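Local coordinates for glycerophosphodiester phosphodiesterase (Thermotoga maritima, PDB 1O1Z), which belongs to the glycerophosphodiester phosphodiesterase family, whose members are built on a TIM-barrel type of fold, at residues A[137-142]-A[146-151]; A[166-171]-A[195-200]. One frame throughout, in Å; residues are numbered along the deposited sequence. Where two conformers were deposited one is given.

Contact 1 of 2, residues A[137-142]-A[146-151]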
loop_
_atom_site.group_PDB
_atom_site.type_symbol
_atom_site.label_atom_id
_atom_site.label_comp_id
_atom_site.label_asym_id
_atom_site.label_seq_id
_atom_site.Cartn_x
_atom_site.Cartn_y
_atom_site.Cartn_z
ATOM N N ASP A 137 10.974 10.879 -4.407
ATOM C CA ASP A 137 10.917 12.217 -5.004
ATOM C C ASP A 137 9.524 12.506 -5.540
ATOM O O ASP A 137 9.049 13.629 -5.455
ATOM C CB ASP A 137 11.908 12.405 -6.131
ATOM C CG ASP A 137 13.358 12.358 -5.703
ATOM O OD1 ASP A 137 13.687 12.330 -4.489
ATOM O OD2 ASP A 137 14.259 12.382 -6.582
ATOM N N LEU A 138 8.879 11.522 -6.144
ATOM C CA LEU A 138 7.532 11.710 -6.685
ATOM C C LEU A 138 6.584 12.171 -5.587
ATOM O O LEU A 138 5.799 13.107 -5.774
ATOM C CB LEU A 138 7.026 10.419 -7.318
ATOM C CG LEU A 138 5.540 10.393 -7.683
ATOM C CD1 LEU A 138 5.264 11.415 -8.763
ATOM C CD2 LEU A 138 5.145 8.986 -8.095
ATOM N N LEU A 139 6.679 11.516 -4.436
ATOM C CA LEU A 139 5.783 11.854 -3.319
ATOM C C LEU A 139 6.067 13.272 -2.856
ATOM O O LEU A 139 5.149 14.077 -2.673
ATOM C CB LEU A 139 5.948 10.859 -2.171
ATOM C CG LEU A 139 5.546 9.424 -2.539
ATOM C CD1 LEU A 139 5.947 8.461 -1.414
ATOM C CD2 LEU A 139 4.068 9.325 -2.850
ATOM N N ASP A 140 7.340 13.588 -2.658
ATOM C CA ASP A 140 7.703 14.922 -2.164
ATOM C C ASP A 140 7.339 16.033 -3.143
ATOM O O ASP A 140 7.056 17.159 -2.714
ATOM C CB ASP A 140 9.176 15.025 -1.854
ATOM C CG ASP A 140 9.628 14.129 -0.726
ATOM O OD1 ASP A 140 8.830 13.749 0.146
ATOM O OD2 ASP A 140 10.844 13.857 -0.616
ATOM N N GLU A 141 7.394 15.746 -4.451
ATOM C CA GLU A 141 7.106 16.742 -5.462
ATOM C C GLU A 141 5.626 16.941 -5.741
ATOM O O GLU A 141 5.188 18.071 -5.998
ATOM C CB GLU A 141 7.835 16.367 -6.759
ATOM C CG GLU A 141 9.337 16.461 -6.641
ATOM C CD GLU A 141 10.094 15.748 -7.752
ATOM O OE1 GLU A 141 9.452 15.380 -8.767
ATOM O OE2 GLU A 141 11.331 15.563 -7.621
ATOM N N LYS A 142 4.860 15.860 -5.742
ATOM C CA LYS A 142 3.474 15.911 -6.237
ATOM C C LYS A 142 2.414 15.634 -5.196
ATOM O O LYS A 142 1.230 15.924 -5.442
ATOM C CB LYS A 142 3.281 14.936 -7.405
ATOM C CG LYS A 142 4.019 15.362 -8.655
ATOM C CD LYS A 142 3.647 14.524 -9.877
ATOM C CE LYS A 142 2.332 14.927 -10.476
ATOM N NZ LYS A 142 2.487 16.076 -11.423
ATOM N N THR A 146 -1.302 15.796 0.988
ATOM C CA THR A 146 -1.965 14.506 1.144
ATOM C C THR A 146 -1.165 13.703 2.164
ATOM O O THR A 146 -0.014 14.066 2.481
ATOM C CB THR A 146 -2.008 13.688 -0.167
ATOM O OG1 THR A 146 -0.704 13.138 -0.478
ATOM C CG2 THR A 146 -2.450 14.510 -1.370
ATOM N N LYS A 147 -1.748 12.611 2.651
ATOM C CA LYS A 147 -1.028 11.644 3.483
ATOM C C LYS A 147 -0.228 10.735 2.589
ATOM O O LYS A 147 -0.799 10.014 1.758
ATOM C CB LYS A 147 -1.974 10.758 4.285
ATOM C CG LYS A 147 -2.840 11.491 5.218
ATOM C CD LYS A 147 -3.321 10.639 6.393
ATOM C CE LYS A 147 -3.994 9.392 6.037
ATOM N NZ LYS A 147 -5.364 9.569 5.526
ATOM N N TYR A 148 1.080 10.755 2.728
ATOM C CA TYR A 148 1.894 9.838 1.995
ATOM C C TYR A 148 2.897 9.171 2.862
ATOM O O TYR A 148 3.266 9.667 3.932
ATOM C CB TYR A 148 2.545 10.462 0.784
ATOM C CG TYR A 148 3.552 11.556 0.992
ATOM C CD1 TYR A 148 4.882 11.271 1.329
ATOM C CD2 TYR A 148 3.229 12.866 0.689
ATOM C CE1 TYR A 148 5.833 12.298 1.425
ATOM C CE2 TYR A 148 4.172 13.881 0.745
ATOM C CZ TYR A 148 5.484 13.585 1.117
ATOM O OH TYR A 148 6.391 14.616 1.153
ATOM N N GLY A 149 3.296 8.004 2.355
ATOM C CA GLY A 149 4.200 7.145 3.031
ATOM C C GLY A 149 5.313 6.706 2.109
ATOM O O GLY A 149 5.101 6.259 0.974
ATOM N N TYR A 150 6.525 6.820 2.612
ATOM C CA TYR A 150 7.675 6.339 1.873
ATOM C C TYR A 150 7.755 4.824 1.990
ATOM O O TYR A 150 7.813 4.310 3.098
ATOM C CB TYR A 150 8.947 6.900 2.480
ATOM C CG TYR A 150 9.179 8.395 2.370
ATOM C CD1 TYR A 150 8.655 9.159 1.326
ATOM C CD2 TYR A 150 10.025 9.020 3.278
ATOM C CE1 TYR A 150 8.989 10.517 1.201
ATOM C CE2 TYR A 150 10.332 10.348 3.168
ATOM C CZ TYR A 150 9.790 11.091 2.156
ATOM O OH TYR A 150 10.101 12.445 2.063
ATOM N N LEU A 151 7.850 4.117 0.862
ATOM C CA LEU A 151 8.186 2.704 0.862
ATOM C C LEU A 151 9.680 2.612 0.795
ATOM O O LEU A 151 10.289 3.197 -0.096
ATOM C CB LEU A 151 7.556 1.982 -0.325
ATOM C CG LEU A 151 6.110 1.604 -0.078
ATOM C CD1 LEU A 151 5.324 1.406 -1.384
ATOM C CD2 LEU A 151 6.111 0.302 0.737
#
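L139 and D140, neighbours on helix 137-142, do all the touching from the helix side, and they meet Y148, G149 and Y150 of the strand. The segment axes approach to 9.1 Å at 160°, so helix and strand run nearly antiparallel, with L139 and Y148 closest in the backbone register.

L139 points its side chain into the interface. Its CB lies over one face of the Y148 ring, 3.9 Å from the centroid, which qualifies as a CH-pi contact displaced toward the rim. With CG anti to the carbonyl carbon (chi1 -64°), the isobutyl end carries on past this ring: L139 CD1 stands 3.4 Å from G149 O and meets the edge of the Y150 ring near its plane, 3.9 Å from Y150 CD1.

One residue on, the end of the D140 side chain comes up to the two tyrosine hydroxyls. Y150 OH donates to D140 OD1 at 2.6 Å on the syn lone pair, the carboxylate and ring planes being 68° apart. Y148 OH gives the same oxygen a weak hydrogen bond of 2.8 Å, and it also has a stronger polar partner in K144 NZ. The second oxygen, D140 OD2, is held by R166 of helix 160-170.

Helix 136-142 and strand 148-151 are the last two elements of a beta-alpha-beta unit begun by strand 129-133, and the contact seals the helix onto the strand at a buried apolar layer with a polar border. The Y150 hydrogen bond on one oxygen and the R166 salt bridge on the other hold the D140 carboxylate, with Y148 a weak second donor; together with K144 beside Y148 OH, they would probably stabilise its ionised form.

Contact 2 of 2, residues A[166-171]-A[195-200]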
loop_
_atom_site.group_PDB
_atom_site.type_symbol
_atom_site.label_atom_id
_atom_site.label_comp_id
_atom_site.label_asym_id
_atom_site.label_seq_id
_atom_site.Cartn_x
_atom_site.Cartn_y
_atom_site.Cartn_z
ATOM N N ARG A 166 15.808 13.601 5.186
ATOM C CA ARG A 166 14.649 13.695 4.310
ATOM C C ARG A 166 13.339 13.657 5.076
ATOM O O ARG A 166 12.434 14.415 4.824
ATOM C CB ARG A 166 14.680 12.547 3.319
ATOM C CG ARG A 166 13.643 12.650 2.257
ATOM C CD ARG A 166 13.737 11.495 1.273
ATOM N NE ARG A 166 13.041 11.913 0.098
ATOM C CZ ARG A 166 13.496 11.912 -1.143
ATOM N NH1 ARG A 166 14.682 11.413 -1.541
ATOM N NH2 ARG A 166 12.702 12.408 -2.023
ATOM N N VAL A 167 13.243 12.730 6.013
ATOM C CA VAL A 167 12.022 12.556 6.782
ATOM C C VAL A 167 11.767 13.810 7.634
ATOM O O VAL A 167 10.635 14.279 7.717
ATOM C CB VAL A 167 12.094 11.279 7.638
ATOM C CG1 VAL A 167 10.908 11.184 8.596
ATOM C CG2 VAL A 167 12.117 10.074 6.743
ATOM N N GLU A 168 12.809 14.351 8.254
ATOM C CA GLU A 168 12.694 15.620 9.000
ATOM C C GLU A 168 12.233 16.784 8.133
ATOM O O GLU A 168 11.346 17.568 8.507
ATOM C CB GLU A 168 14.041 15.956 9.649
ATOM C CG GLU A 168 14.427 15.032 10.791
ATOM C CD GLU A 168 13.937 15.510 12.150
ATOM O OE1 GLU A 168 14.145 14.782 13.144
ATOM O OE2 GLU A 168 13.354 16.612 12.232
ATOM N N LYS A 169 12.806 16.869 6.936
ATOM C CA LYS A 169 12.571 17.984 6.044
ATOM C C LYS A 169 11.171 17.942 5.424
ATOM O O LYS A 169 10.526 18.968 5.252
ATOM C CB LYS A 169 13.666 18.000 4.955
ATOM C CG LYS A 169 13.370 18.838 3.775
ATOM C CD LYS A 169 14.581 18.928 2.862
ATOM C CE LYS A 169 14.421 20.143 1.989
ATOM N NZ LYS A 169 13.199 19.984 1.135
ATOM N N GLU A 170 10.724 16.745 5.063
ATOM C CA GLU A 170 9.514 16.553 4.258
ATOM C C GLU A 170 8.292 16.119 5.029
ATOM O O GLU A 170 7.171 16.310 4.560
ATOM C CB GLU A 170 9.768 15.535 3.157
ATOM C CG GLU A 170 10.848 15.937 2.174
ATOM C CD GLU A 170 10.553 17.164 1.309
ATOM O OE1 GLU A 170 9.406 17.664 1.318
ATOM O OE2 GLU A 170 11.512 17.640 0.668
ATOM N N ARG A 171 8.492 15.556 6.219
ATOM C CA ARG A 171 7.400 15.140 7.090
ATOM C C ARG A 171 6.365 14.277 6.380
ATOM O O ARG A 171 5.178 14.642 6.289
ATOM C CB ARG A 171 6.744 16.370 7.729
ATOM C CG ARG A 171 7.743 17.415 8.277
ATOM C CD ARG A 171 8.103 18.546 7.287
ATOM N NE ARG A 171 6.906 19.247 6.808
ATOM C CZ ARG A 171 6.792 19.895 5.660
ATOM N NH1 ARG A 171 5.634 20.487 5.378
ATOM N NH2 ARG A 171 7.794 19.970 4.785
ATOM N N ARG A 195 8.753 7.865 15.186
ATOM C CA ARG A 195 7.443 7.654 15.788
ATOM C C ARG A 195 7.178 8.674 16.897
ATOM O O ARG A 195 6.046 9.147 17.049
ATOM C CB ARG A 195 7.373 6.244 16.337
ATOM C CG ARG A 195 6.035 5.716 16.520
ATOM C CD ARG A 195 6.059 4.203 16.514
ATOM N NE ARG A 195 4.750 3.706 16.803
ATOM C CZ ARG A 195 4.474 2.861 17.781
ATOM N NH1 ARG A 195 5.422 2.422 18.614
ATOM N NH2 ARG A 195 3.229 2.432 17.921
ATOM N N LYS A 196 8.223 9.026 17.636
ATOM C CA LYS A 196 8.124 10.017 18.711
ATOM C C LYS A 196 7.697 11.383 18.159
ATOM O O LYS A 196 7.007 12.150 18.844
ATOM C CB LYS A 196 9.465 10.118 19.458
ATOM C CG LYS A 196 9.454 11.025 20.674
ATOM C CD LYS A 196 10.783 10.956 21.431
ATOM N N LYS A 197 8.083 11.662 16.914
ATOM C CA LYS A 197 7.626 12.851 16.186
ATOM C C LYS A 197 6.231 12.760 15.567
ATOM O O LYS A 197 5.743 13.750 15.025
ATOM C CB LYS A 197 8.602 13.199 15.065
ATOM C CG LYS A 197 9.894 13.790 15.496
ATOM C CD LYS A 197 10.629 14.364 14.286
ATOM C CE LYS A 197 10.123 15.762 13.898
ATOM N NZ LYS A 197 10.687 16.219 12.584
ATOM N N GLY A 198 5.588 11.600 15.604
ATOM C CA GLY A 198 4.211 11.451 15.154
ATOM C C GLY A 198 4.106 10.774 13.789
ATOM O O GLY A 198 2.989 10.578 13.266
ATOM N N ILE A 199 5.244 10.359 13.248
ATOM C CA ILE A 199 5.231 9.587 11.986
ATOM C C ILE A 199 4.708 8.182 12.256
ATOM O O ILE A 199 5.043 7.566 13.287
ATOM C CB ILE A 199 6.601 9.562 11.341
ATOM C CG1 ILE A 199 7.003 10.991 10.946
ATOM C CG2 ILE A 199 6.597 8.655 10.097
ATOM C CD1 ILE A 199 8.427 11.175 10.783
ATOM N N VAL A 200 3.828 7.706 11.383
ATOM C CA VAL A 200 3.156 6.420 11.517
ATOM C C VAL A 200 4.004 5.351 10.847
ATOM O O VAL A 200 4.439 5.542 9.730
ATOM C CB VAL A 200 1.729 6.472 10.874
ATOM C CG1 VAL A 200 1.060 5.136 10.826
ATOM C CG2 VAL A 200 0.863 7.461 11.657
HETATM O O HOH W 1 9.753 14.458 10.473
HETATM O O HOH W 2 10.458 18.448 10.842
#
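Helix 160-170 gives way at R171, the first residue with non-helical phi/psi, where phi turns positive. G198, the first residue to leave helical geometry after helix 185-196, also has positive phi (104°), with two bonds back into the last turn, a Schellman motif. The nearest alpha carbons, those of E168 and K197, are 9.2 Å from each other, so the backbones do not touch, and side chains and two waters make the contact.

V167 and I199 form the buried layer. V167 CG1 lies 3.3 Å from I199 CD1, tighter than usual for two carbons, and both residues also rest on L175 of strand 174-178.

Nearer the surface, K197 reaches across to E168, its chain bent at chi3 (82°). K197 NZ donates to E168 OE2 at 2.7 Å in a salt bridge, approaching from above the carboxylate, 65° out of its plane. The same ammonium group gives hydrogen bonds to two waters, which in turn donate to V167 O and E168 O. K197 thus grips a side chain directly and two backbone carbonyls of the last helical turn through water.

The last turn of helix 160-170 here meets the Schellman turn and the loop that leads from helix 185-196 through I199 into strand 200-204, which pairs with strand 174-178, at the outer layer of a TIM-barrel fold.

How the contacts relate
From the N terminus, the chain first closes contact 1, a short loop in which helix 136-142 turns back along strand 148-151. It then enters helix 160-170, the first partner of contact 2, and passes through strand 174-178 and helix 185-196 before 195-200 closes that wider loop. The contacts are in series, neither nesting nor crossing, and their centres lie about 13 Å apart. Helix 160-170 joins them: R166 NH2 forms salt bridges with D137 OD1 and D140 OD2, each 2.7 Å, and E170 packs on Y150. Helices 136-142 and 160-170, and the turn after helix 185-196, are thereby linked along the outside of strands 148-151 and 174-178.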